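Local coordinates for protein putative 4-amino-4-deoxychorismate lyase (Thermus thermophilus, PDB 2ZGI) that binds pyridoxal 5'-phosphate and, as a member of the class-IV aminotransferase family, probably acts as a lyase, possibly on 4-amino-4-deoxychorismate, at residues P165-E170 with G211-A216; L175-L180 with V199-F204. One frame throughout, in Å; residues are numbered along the deposited sequence.

Contact 1 (P165-E170 with G211-A216); sequences PLLFRE and GHLLLA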
# COMPACT_ATOMS: atom_id res chain seq x y z
N PRO D 165 -13.76 17.38 3.91
CA PRO D 165 -13.33 17.60 5.29
C PRO D 165 -12.47 18.86 5.48
O PRO D 165 -11.66 19.22 4.60
CB PRO D 165 -12.57 16.31 5.63
CG PRO D 165 -12.09 15.82 4.34
CD PRO D 165 -13.07 16.23 3.29
N LEU D 166 -12.68 19.53 6.60
CA LEU D 166 -11.89 20.71 6.99
C LEU D 166 -11.36 20.50 8.40
O LEU D 166 -11.99 19.83 9.21
CB LEU D 166 -12.75 21.97 7.00
CG LEU D 166 -13.35 22.55 5.71
CD1 LEU D 166 -14.72 21.95 5.40
CD2 LEU D 166 -13.54 24.03 5.92
N LEU D 167 -10.21 21.12 8.68
CA LEU D 167 -9.60 21.06 10.00
C LEU D 167 -9.44 22.46 10.58
O LEU D 167 -8.95 23.36 9.90
CB LEU D 167 -8.24 20.38 9.91
CG LEU D 167 -7.44 20.17 11.20
CD1 LEU D 167 -8.12 19.17 12.11
CD2 LEU D 167 -6.03 19.71 10.85
N PHE D 168 -9.86 22.65 11.83
CA PHE D 168 -9.69 23.94 12.50
C PHE D 168 -8.87 23.79 13.76
O PHE D 168 -9.22 23.03 14.66
CB PHE D 168 -11.03 24.60 12.83
CG PHE D 168 -10.89 25.96 13.46
CD1 PHE D 168 -10.64 27.07 12.68
CD2 PHE D 168 -10.99 26.12 14.84
CE1 PHE D 168 -10.49 28.34 13.26
CE2 PHE D 168 -10.85 27.37 15.43
CZ PHE D 168 -10.61 28.49 14.63
N ARG D 169 -7.76 24.53 13.81
CA ARG D 169 -6.88 24.54 14.99
C ARG D 169 -6.40 25.97 15.27
O ARG D 169 -6.10 26.73 14.34
CB ARG D 169 -5.70 23.58 14.81
CG ARG D 169 -4.70 23.57 15.97
CD ARG D 169 -3.44 22.69 15.71
NE ARG D 169 -2.78 22.92 14.42
CZ ARG D 169 -2.83 22.07 13.39
NH1 ARG D 169 -3.51 20.93 13.51
NH2 ARG D 169 -2.20 22.34 12.25
N GLU D 170 -6.35 26.32 16.55
CA GLU D 170 -5.90 27.63 17.02
C GLU D 170 -6.78 28.74 16.41
O GLU D 170 -7.82 29.11 16.98
CB GLU D 170 -4.40 27.85 16.75
CG GLU D 170 -3.47 26.61 16.97
CD GLU D 170 -3.28 26.21 18.45
OE1 GLU D 170 -2.83 27.05 19.26
OE2 GLU D 170 -3.54 25.03 18.79
N GLY D 211 -7.14 19.01 16.12
CA GLY D 211 -8.04 20.15 16.17
C GLY D 211 -9.45 19.68 15.93
O GLY D 211 -9.79 18.53 16.19
N HIS D 212 -10.27 20.59 15.40
CA HIS D 212 -11.67 20.29 15.15
C HIS D 212 -11.89 20.01 13.67
O HIS D 212 -11.62 20.86 12.82
CB HIS D 212 -12.55 21.45 15.62
CG HIS D 212 -12.43 21.71 17.09
ND1 HIS D 212 -13.16 21.00 18.03
CD2 HIS D 212 -11.64 22.56 17.78
CE1 HIS D 212 -12.84 21.43 19.24
NE2 HIS D 212 -11.92 22.38 19.12
N LEU D 213 -12.34 18.80 13.38
CA LEU D 213 -12.79 18.44 12.04
C LEU D 213 -14.19 18.96 11.77
O LEU D 213 -15.02 19.06 12.69
CB LEU D 213 -12.76 16.92 11.81
CG LEU D 213 -11.44 16.27 11.38
CD1 LEU D 213 -11.64 14.76 11.18
CD2 LEU D 213 -10.85 16.91 10.09
N LEU D 214 -14.44 19.34 10.52
CA LEU D 214 -15.77 19.69 10.06
C LEU D 214 -15.97 19.13 8.65
O LEU D 214 -14.99 18.79 7.96
CB LEU D 214 -16.01 21.21 10.09
CG LEU D 214 -15.92 22.00 11.41
CD1 LEU D 214 -14.54 22.62 11.52
CD2 LEU D 214 -16.99 23.08 11.49
N LEU D 215 -17.24 19.05 8.25
CA LEU D 215 -17.65 18.50 6.97
C LEU D 215 -18.51 19.50 6.21
O LEU D 215 -19.48 20.02 6.76
CB LEU D 215 -18.45 17.21 7.19
CG LEU D 215 -17.76 16.05 7.93
CD1 LEU D 215 -18.77 14.93 8.18
CD2 LEU D 215 -16.54 15.53 7.13
N ALA D 216 -18.14 19.78 4.97
CA ALA D 216 -18.89 20.71 4.14
C ALA D 216 -19.44 19.95 2.93
O ALA D 216 -18.75 19.14 2.36
CB ALA D 216 -17.98 21.82 3.68
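Leu166 carries the apolar centre: with CG anti to its carbonyl carbon (chi1 -66°), it brings CD1 to 3.7 Å from CB of Ala216, two residues beyond its bridge partner Leu214. The setting is an antiparallel strand pair inside the mixed sheet of the class-IV aminotransferase fold, with Leu166, Phe168, His212 and Leu214 on one face and Pro165, Leu167, Leu213 and Leu215 on the other. On the first face helix 183-194 covers Leu166 through Arg185 and Val188, and CB of Phe168 lies 4.2 Å from CD1 of Leu214, while the phenyl ring, anti to its own backbone N, leads away from the partner strand. On the second, the Leu167 CD1 and Leu213 CD2 methyls meet at 4.1 Å. Two reciprocal hydrogen-bonded pairs, Leu166 with Leu214 and Phe168 with His212, join the backbones; Phe168 N reaches His212 O at 2.7 Å within the carbonyl plane. Toward the edge, Gly211 lies against Arg169, where a side chain on the glycine would collide with Phe168 O. That carbonyl oxygen also receives the nearly straight bond from His212 N (2.8 Å, 175°) and sits at the edge of the imidazole, 4.0 Å from His212 CD2.

Contact 2 (L175-L180 with V199-F204); sequences LLEGGL and VERGLF. With PLP (pyridoxal-5'-phosphate), chain P.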
# COMPACT_ATOMS: atom_id res chain seq x y z
N LEU D 175 -8.08 23.48 4.55
CA LEU D 175 -8.81 22.67 3.59
C LEU D 175 -7.91 21.52 3.15
O LEU D 175 -6.76 21.73 2.70
CB LEU D 175 -9.27 23.49 2.38
CG LEU D 175 -9.85 24.90 2.61
CD1 LEU D 175 -10.57 25.36 1.34
CD2 LEU D 175 -10.77 25.02 3.84
N LEU D 176 -8.42 20.30 3.31
CA LEU D 176 -7.61 19.12 3.08
C LEU D 176 -7.55 18.87 1.58
O LEU D 176 -8.60 18.71 0.94
CB LEU D 176 -8.21 17.90 3.81
CG LEU D 176 -7.79 17.63 5.26
CD1 LEU D 176 -8.01 18.83 6.16
CD2 LEU D 176 -8.56 16.44 5.81
N GLU D 177 -6.34 18.83 1.02
CA GLU D 177 -6.18 18.63 -0.42
C GLU D 177 -6.27 17.17 -0.81
O GLU D 177 -6.24 16.29 0.05
CB GLU D 177 -4.85 19.20 -0.93
CG GLU D 177 -4.67 20.65 -0.64
CD GLU D 177 -3.29 21.16 -1.03
OE1 GLU D 177 -2.35 20.36 -1.20
OE2 GLU D 177 -3.17 22.39 -1.16
N GLY D 178 -6.38 16.93 -2.12
CA GLY D 178 -6.31 15.60 -2.72
C GLY D 178 -7.63 14.94 -3.09
O GLY D 178 -7.63 13.84 -3.62
N GLY D 179 -8.75 15.62 -2.84
CA GLY D 179 -10.07 15.08 -3.14
C GLY D 179 -10.79 15.98 -4.13
O GLY D 179 -10.16 16.65 -4.96
N LEU D 180 -12.11 16.01 -4.04
CA LEU D 180 -12.93 16.93 -4.83
C LEU D 180 -12.81 18.34 -4.27
O LEU D 180 -12.91 18.52 -3.06
CB LEU D 180 -14.39 16.45 -4.78
CG LEU D 180 -15.47 17.36 -5.39
CD1 LEU D 180 -15.18 17.65 -6.85
CD2 LEU D 180 -16.81 16.72 -5.24
N VAL D 199 -6.83 30.98 6.44
CA VAL D 199 -7.17 29.76 5.72
C VAL D 199 -5.97 29.23 4.93
O VAL D 199 -5.36 29.95 4.12
CB VAL D 199 -8.41 29.97 4.79
CG1 VAL D 199 -8.54 28.84 3.76
CG2 VAL D 199 -9.67 30.06 5.63
N GLU D 200 -5.63 27.97 5.17
CA GLU D 200 -4.57 27.30 4.43
C GLU D 200 -5.06 25.99 3.82
O GLU D 200 -5.96 25.36 4.37
CB GLU D 200 -3.41 26.97 5.36
CG GLU D 200 -2.65 28.17 5.89
CD GLU D 200 -1.25 27.78 6.32
OE1 GLU D 200 -0.38 27.62 5.42
OE2 GLU D 200 -1.03 27.61 7.55
N ARG D 201 -4.43 25.58 2.72
CA ARG D 201 -4.69 24.31 2.04
C ARG D 201 -3.46 23.43 2.22
O ARG D 201 -2.33 23.93 2.17
CB ARG D 201 -4.91 24.55 0.54
CG ARG D 201 -5.97 25.61 0.23
CD ARG D 201 -6.01 25.97 -1.24
NE ARG D 201 -7.00 27.02 -1.49
CZ ARG D 201 -8.31 26.80 -1.65
NH1 ARG D 201 -8.80 25.56 -1.61
NH2 ARG D 201 -9.13 27.82 -1.87
N GLY D 202 -3.67 22.13 2.44
CA GLY D 202 -2.54 21.19 2.54
C GLY D 202 -2.93 19.73 2.40
O GLY D 202 -4.11 19.39 2.38
N LEU D 203 -1.93 18.87 2.26
CA LEU D 203 -2.15 17.45 2.35
C LEU D 203 -1.85 17.02 3.77
O LEU D 203 -0.78 17.33 4.31
CB LEU D 203 -1.24 16.70 1.38
CG LEU D 203 -1.60 16.79 -0.09
CD1 LEU D 203 -0.37 16.51 -0.97
CD2 LEU D 203 -2.77 15.80 -0.38
N PHE D 204 -2.81 16.34 4.38
CA PHE D 204 -2.75 15.93 5.79
C PHE D 204 -2.81 14.42 5.93
O PHE D 204 -3.61 13.75 5.26
CB PHE D 204 -3.91 16.52 6.60
CG PHE D 204 -3.81 18.03 6.84
CD1 PHE D 204 -3.50 18.52 8.10
CD2 PHE D 204 -4.05 18.94 5.80
CE1 PHE D 204 -3.42 19.90 8.33
CE2 PHE D 204 -3.96 20.31 6.00
CZ PHE D 204 -3.65 20.80 7.27
N1 PLP P . -16.76 14.86 -1.51
C2 PLP P . -17.25 14.05 -2.48
C2A PLP P . -16.57 12.74 -2.74
C3 PLP P . -18.38 14.43 -3.20
O3 PLP P . -18.84 13.58 -4.16
C4 PLP P . -18.97 15.67 -2.94
C4A PLP P . -20.17 16.19 -3.70
C5 PLP P . -18.42 16.50 -1.96
C6 PLP P . -17.30 16.05 -1.27
C5A PLP P . -19.03 17.84 -1.59
O4P PLP P . -18.98 18.82 -2.62
P PLP P . -19.96 20.09 -2.68
O1P PLP P . -19.66 20.95 -1.47
O2P PLP P . -21.40 19.62 -2.63
O3P PLP P . -19.55 20.64 -4.00
O HOH W 1 -5.18 16.10 2.75
O HOH W 2 -1.05 23.73 -0.75
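Two parallel strands pair through Leu175 N to Glu200 O and Gly202 N to Leu175 O, and the pairing runs on into the turn, where Glu177 N reaches Gly202 O at 2.7 Å from above the carbonyl plane. The Leu175 and Arg201 side chains lie alongside each other and point the same way, each with CG anti to its carbonyl carbon; Leu175 CD1 comes to 3.4 Å from Arg201 NH1. The guanidinium has its salt bridge elsewhere, to Glu186 of helix 183-194. That helix is the crossover of a beta-alpha-beta unit whose two strands are the ones paired here, and it covers Leu175 through Ala189. On the other face of the sheet, Leu176 crosses Phe204 at about a right angle, with CD1 over one face of the ring, 4.0 Å from Phe204 CD2. Glu177 stretches across Gly202, extended beyond CG (chi2 174°), and puts OE2 3.3 Å from Arg201 CB. Its carboxylate does not pair with the guanidinium: OE2 and Arg201 NE are 6.0 Å apart. Water 2 instead bridges Glu177 OE2 and Arg201 O. An alanine at Glu177 would remove this carboxylate and probably leave water 2 less firmly held and the backbone of Gly202 less covered. Water 1 accepts from Phe204 N and is also hydrogen-bonded to Glu177 O, extending the link past the last direct bond. Leu203 CD2 packs 3.5 Å from Glu177 O.

How the contacts relate
Contacts 1 and 2 belong to one mixed sheet, in which strands 164-169 and 172-176 are neighbours; their centres lie 11 Å apart, and contact 2 is nested in the chain loop closed by contact 1. They meet on both faces of the sheet: Leu166 CD2 packs 3.6 Å from Leu175 CD2 on one, and Leu167 CD2 lies 3.6 Å from Phe204 CE1 on the other. Each also reaches toward the cofactor. The Ala216 side chain, at the end of contact 1, comes within about 5 Å of PLP, nearest atoms, whereas 175-180 leaves the sheet and brings Leu180 CD2 to 3.3 Å from PLP C4. Helix 183-194 contributes Ile183 and Thr184 to PLP binding, together with Arg44 and Ser218.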